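Local coordinates for protein Niban 2 (Homo sapiens, PDB 7CTP) that may help suppress apoptosis and may promote melanoma cell invasion, being a PH-domain-containing, membrane-associated member of the Niban family, at residues K22-F27 against Q234-L239; R361-K366 against E438-A443. All coordinates share one frame; numbering follows the deposited sequence.

Contact 1 of 2, residues K22-F27 against Q234-L239; sequences KILTEF and QILSNL
Leu236 sets its CD2 methyl on one face of the Phe27 ring, a CH-pi contact in which the carbon lies 3.7 Å from the centroid of the Phe27 ring and 16° off the ring normal. The methyl is displaced toward the rim on the CD2 side: Phe27 CD2 is the ring carbon nearest to Leu236 CD2, at 3.5 Å. The two side chains cross at about a right angle, and Leu236 meets the ring with this one branch. Its other branch serves a second neighbour, Leu236 CD1 standing 4.3 Å from Leu24 CD2, and the forked end thus bridges two residues of 22-27. Phe27 reaches across because its CG lies anti to the backbone N (chi1 169°), which carries the ring out from the 22-27 backbone. Leu239, with its CG likewise anti to the backbone N, brings CD2 obliquely to the ring, 4.2 Å from Phe27 CD1. Replacing Phe27 by an alanine would probably leave a gap in front of Leu236 CD2 and Leu239 CD2 and take away the face on which the leucine methyl rests. The contact is wholly apolar and its four residues are buried; the segment axes come no closer than 11.0 Å and run at 120°, so side chains rather than backbones fill the space between them. Helix 10-48 and helix 232-252 are joined here within a larger helical cluster: Phe27 also meets Phe208 and Ile212 of helix 204-218, while Leu236 packs on Phe286 of the long helix 260-337.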
# COMPACT_ATOMS: atom_id res chain seq x y z
N LYS A 22 -2.74 23.21 11.57
CA LYS A 22 -1.83 22.92 12.68
C LYS A 22 -1.29 21.50 12.59
O LYS A 22 -0.10 21.27 12.86
CB LYS A 22 -2.56 23.16 14.00
CG LYS A 22 -2.93 24.63 14.17
CD LYS A 22 -3.63 24.93 15.48
CE LYS A 22 -4.06 26.40 15.50
NZ LYS A 22 -4.89 26.71 16.71
N ILE A 23 -2.13 20.54 12.20
CA ILE A 23 -1.66 19.17 11.99
C ILE A 23 -0.64 19.12 10.86
O ILE A 23 0.40 18.46 10.97
CB ILE A 23 -2.84 18.23 11.71
CG1 ILE A 23 -3.68 18.04 12.96
CG2 ILE A 23 -2.33 16.87 11.20
CD1 ILE A 23 -5.08 17.51 12.66
N LEU A 24 -0.94 19.79 9.74
CA LEU A 24 -0.01 19.73 8.62
C LEU A 24 1.33 20.36 8.97
O LEU A 24 2.38 19.84 8.57
CB LEU A 24 -0.63 20.41 7.40
CG LEU A 24 -1.84 19.66 6.86
CD1 LEU A 24 -2.60 20.57 5.89
CD2 LEU A 24 -1.43 18.36 6.17
N THR A 25 1.31 21.47 9.71
CA THR A 25 2.56 22.10 10.14
C THR A 25 3.41 21.14 10.96
O THR A 25 4.62 20.99 10.71
CB THR A 25 2.27 23.37 10.95
OG1 THR A 25 1.70 24.37 10.08
CG2 THR A 25 3.55 23.93 11.59
N GLU A 26 2.80 20.47 11.93
CA GLU A 26 3.55 19.53 12.76
C GLU A 26 4.07 18.36 11.93
O GLU A 26 5.24 17.97 12.06
CB GLU A 26 2.70 19.03 13.93
CG GLU A 26 3.55 18.33 15.00
CD GLU A 26 2.74 17.71 16.12
OE1 GLU A 26 3.29 16.84 16.83
OE2 GLU A 26 1.55 18.08 16.28
N PHE A 27 3.22 17.80 11.06
CA PHE A 27 3.69 16.73 10.19
C PHE A 27 4.86 17.18 9.33
O PHE A 27 5.84 16.45 9.14
CB PHE A 27 2.59 16.21 9.26
CG PHE A 27 3.14 15.31 8.18
CD1 PHE A 27 3.46 13.99 8.49
CD2 PHE A 27 3.46 15.80 6.92
CE1 PHE A 27 4.02 13.17 7.53
CE2 PHE A 27 4.03 14.98 5.96
CZ PHE A 27 4.31 13.66 6.26
N GLN A 234 -3.41 11.55 -0.15
CA GLN A 234 -4.47 10.73 0.42
C GLN A 234 -4.11 10.29 1.83
O GLN A 234 -4.95 10.31 2.75
CB GLN A 234 -4.72 9.51 -0.47
CG GLN A 234 -5.39 9.86 -1.80
CD GLN A 234 -5.52 8.65 -2.71
OE1 GLN A 234 -4.56 7.92 -2.94
NE2 GLN A 234 -6.72 8.42 -3.24
N ILE A 235 -2.85 9.90 2.03
CA ILE A 235 -2.42 9.45 3.35
C ILE A 235 -2.44 10.60 4.35
O ILE A 235 -2.88 10.43 5.50
CB ILE A 235 -1.02 8.80 3.26
CG1 ILE A 235 -1.12 7.49 2.46
CG2 ILE A 235 -0.41 8.61 4.65
CD1 ILE A 235 0.25 6.96 2.01
N LEU A 236 -1.97 11.77 3.94
CA LEU A 236 -2.05 12.95 4.80
C LEU A 236 -3.49 13.28 5.14
O LEU A 236 -3.79 13.69 6.27
CB LEU A 236 -1.40 14.13 4.11
CG LEU A 236 0.08 14.33 4.34
CD1 LEU A 236 0.48 15.58 3.56
CD2 LEU A 236 0.35 14.49 5.83
N SER A 237 -4.40 13.14 4.17
CA SER A 237 -5.81 13.37 4.45
C SER A 237 -6.34 12.36 5.46
O SER A 237 -7.10 12.72 6.36
CB SER A 237 -6.62 13.30 3.16
OG SER A 237 -6.11 14.22 2.21
N ASN A 238 -5.93 11.09 5.32
CA ASN A 238 -6.32 10.08 6.31
C ASN A 238 -5.77 10.43 7.69
O ASN A 238 -6.45 10.22 8.70
CB ASN A 238 -5.81 8.70 5.90
CG ASN A 238 -6.43 8.17 4.61
OD1 ASN A 238 -7.50 8.61 4.17
ND2 ASN A 238 -5.76 7.19 4.01
N LEU A 239 -4.53 10.91 7.75
CA LEU A 239 -3.93 11.32 9.03
C LEU A 239 -4.75 12.39 9.71
O LEU A 239 -5.05 12.30 10.91
CB LEU A 239 -2.51 11.81 8.78
CG LEU A 239 -1.63 12.12 10.00
CD1 LEU A 239 -1.22 10.83 10.71
CD2 LEU A 239 -0.41 12.89 9.54

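Contact 2 of 2, residues R361-K366 against E438-A443; sequences RDVFFK and EQMDNA
Met440 reaches over to Val363 and Phe364 with the end of its side chain, and the path from CB outward explains how. From CB the chain leaves with CG anti to the backbone N (chi1 177°), then bends at chi2 and again at chi3, which turns the thioether toward helix 342-378. CB and CG only carry it outward and touch neither Val363 nor Phe364. SD is the first atom to meet the other segment, lying 3.9 Å from Phe364 CB, at the root of that side chain; relative to the aromatic ring the sulfur sits obliquely. The terminal CE goes deepest. It lies 3.6 Å from Val363 CG1 and 3.9 Å from Phe364 N, so the methyl rests against both a valine branch and the backbone of the opposing helix. The Val363 and Met440 side chains cross at about a right angle.

One turn further along, Ala443 supplies the second half of the contact. Its CB stands over the centre of the Phe364 ring, 4.0 Å from the Phe364 ring centroid and 8° off the normal, a nearly axial CH-pi contact. Ala443 O also lies near the ring, 3.8 Å from Phe364 CE1. A side chain as short as that of Ala443 probably lets the ring lie close to helix 422-455, and Met440 packs beside it at Phe364 CB. Phe364 also packs on Leu472 and Val475 of helix 464-511, and Met440 on Leu394 and Ala395 of a loop. With segment axes 10.5 Å apart and only 27° between their N-to-C directions, this is the near-parallel side-by-side packing of long helices found in helical bundles, here joining helices 342-378 and 422-455.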
# COMPACT_ATOMS: atom_id res chain seq x y z
N ARG A 361 3.67 -18.92 -10.19
CA ARG A 361 4.50 -19.79 -11.02
C ARG A 361 3.64 -20.75 -11.84
O ARG A 361 3.86 -20.92 -13.04
CB ARG A 361 5.48 -20.56 -10.12
CG ARG A 361 6.64 -21.27 -10.84
CD ARG A 361 7.26 -22.30 -9.91
NE ARG A 361 8.60 -22.72 -10.31
CZ ARG A 361 8.85 -23.72 -11.14
NH1 ARG A 361 7.85 -24.40 -11.68
NH2 ARG A 361 10.11 -24.04 -11.45
N ASP A 362 2.65 -21.36 -11.20
CA ASP A 362 1.81 -22.32 -11.89
C ASP A 362 0.97 -21.65 -12.97
O ASP A 362 0.79 -22.21 -14.06
CB ASP A 362 0.91 -23.05 -10.88
CG ASP A 362 1.71 -23.90 -9.91
OD1 ASP A 362 2.93 -24.07 -10.12
OD2 ASP A 362 1.11 -24.40 -8.93
N VAL A 363 0.45 -20.46 -12.70
CA VAL A 363 -0.33 -19.75 -13.70
C VAL A 363 0.55 -19.34 -14.87
O VAL A 363 0.14 -19.43 -16.04
CB VAL A 363 -1.03 -18.53 -13.06
CG1 VAL A 363 -1.57 -17.60 -14.14
CG2 VAL A 363 -2.17 -18.99 -12.15
N PHE A 364 1.77 -18.89 -14.58
CA PHE A 364 2.72 -18.52 -15.63
C PHE A 364 3.04 -19.72 -16.51
O PHE A 364 2.98 -19.64 -17.74
CB PHE A 364 3.99 -17.98 -14.98
CG PHE A 364 5.12 -17.75 -15.95
CD1 PHE A 364 5.01 -16.80 -16.95
CD2 PHE A 364 6.28 -18.48 -15.84
CE1 PHE A 364 6.05 -16.59 -17.84
CE2 PHE A 364 7.33 -18.28 -16.73
CZ PHE A 364 7.21 -17.34 -17.73
N PHE A 365 3.35 -20.85 -15.87
CA PHE A 365 3.68 -22.09 -16.59
C PHE A 365 2.54 -22.53 -17.49
O PHE A 365 2.76 -22.93 -18.64
CB PHE A 365 4.01 -23.17 -15.57
CG PHE A 365 4.57 -24.43 -16.15
CD1 PHE A 365 5.93 -24.59 -16.31
CD2 PHE A 365 3.73 -25.47 -16.52
CE1 PHE A 365 6.46 -25.76 -16.83
CE2 PHE A 365 4.26 -26.64 -17.05
CZ PHE A 365 5.62 -26.78 -17.20
N LYS A 366 1.30 -22.45 -16.99
CA LYS A 366 0.14 -22.85 -17.79
C LYS A 366 -0.06 -21.93 -18.99
O LYS A 366 -0.34 -22.41 -20.10
CB LYS A 366 -1.12 -22.85 -16.91
CG LYS A 366 -2.42 -22.96 -17.69
CD LYS A 366 -3.62 -22.91 -16.77
CE LYS A 366 -4.87 -22.56 -17.54
NZ LYS A 366 -5.00 -23.44 -18.73
N GLU A 438 4.05 -7.94 -9.32
CA GLU A 438 5.36 -7.56 -9.84
C GLU A 438 6.11 -8.77 -10.37
O GLU A 438 6.67 -8.73 -11.48
CB GLU A 438 6.17 -6.87 -8.73
CG GLU A 438 5.61 -5.51 -8.35
CD GLU A 438 6.19 -4.97 -7.05
OE1 GLU A 438 6.05 -3.75 -6.81
OE2 GLU A 438 6.77 -5.75 -6.27
N GLN A 439 6.12 -9.86 -9.61
CA GLN A 439 6.91 -11.02 -10.03
C GLN A 439 6.30 -11.69 -11.25
O GLN A 439 7.03 -12.22 -12.10
CB GLN A 439 7.07 -12.00 -8.88
CG GLN A 439 7.97 -11.48 -7.76
CD GLN A 439 9.23 -10.81 -8.30
OE1 GLN A 439 10.04 -11.44 -8.98
NE2 GLN A 439 9.40 -9.53 -7.99
N MET A 440 4.97 -11.67 -11.38
CA MET A 440 4.36 -12.18 -12.60
C MET A 440 4.71 -11.31 -13.79
O MET A 440 5.05 -11.82 -14.87
CB MET A 440 2.84 -12.28 -12.43
CG MET A 440 2.11 -12.72 -13.69
SD MET A 440 2.47 -14.44 -14.11
CE MET A 440 1.08 -15.23 -13.32
N ASP A 441 4.65 -9.98 -13.63
CA ASP A 441 5.01 -9.09 -14.73
C ASP A 441 6.46 -9.28 -15.13
O ASP A 441 6.79 -9.29 -16.32
CB ASP A 441 4.74 -7.63 -14.36
CG ASP A 441 4.76 -6.71 -15.58
OD1 ASP A 441 4.07 -7.01 -16.58
OD2 ASP A 441 5.45 -5.66 -15.52
N ASN A 442 7.34 -9.45 -14.15
CA ASN A 442 8.75 -9.68 -14.47
C ASN A 442 8.92 -10.99 -15.22
O ASN A 442 9.74 -11.08 -16.14
CB ASN A 442 9.60 -9.67 -13.21
CG ASN A 442 9.62 -8.31 -12.52
OD1 ASN A 442 9.14 -7.31 -13.07
ND2 ASN A 442 10.18 -8.26 -11.32
N ALA A 443 8.15 -12.02 -14.86
CA ALA A 443 8.29 -13.31 -15.52
C ALA A 443 7.88 -13.23 -16.98
O ALA A 443 8.58 -13.74 -17.87
CB ALA A 443 7.48 -14.38 -14.78

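From the N terminus, helix 10-48 supplies the first half of contact 1. The chain then runs through the seven-stranded antiparallel sheet of the PH region and helix 204-218 before helix 232-252 returns to close a loop of 206 residues. Contact 2 follows in series, neither enclosing nor crossing the first: after helix 260-337, helix 342-378 opens it and helix 422-455 closes it across 71 residues without a strand. The centres are 38 Å apart, on opposite sides of the chain's centre, and the nearest atoms remain about 15 Å apart. Contact 1 thus ties helix 10-48, near the N terminus, to helix 232-252, which follows the sheet in sequence, while contact 2 joins two later helices.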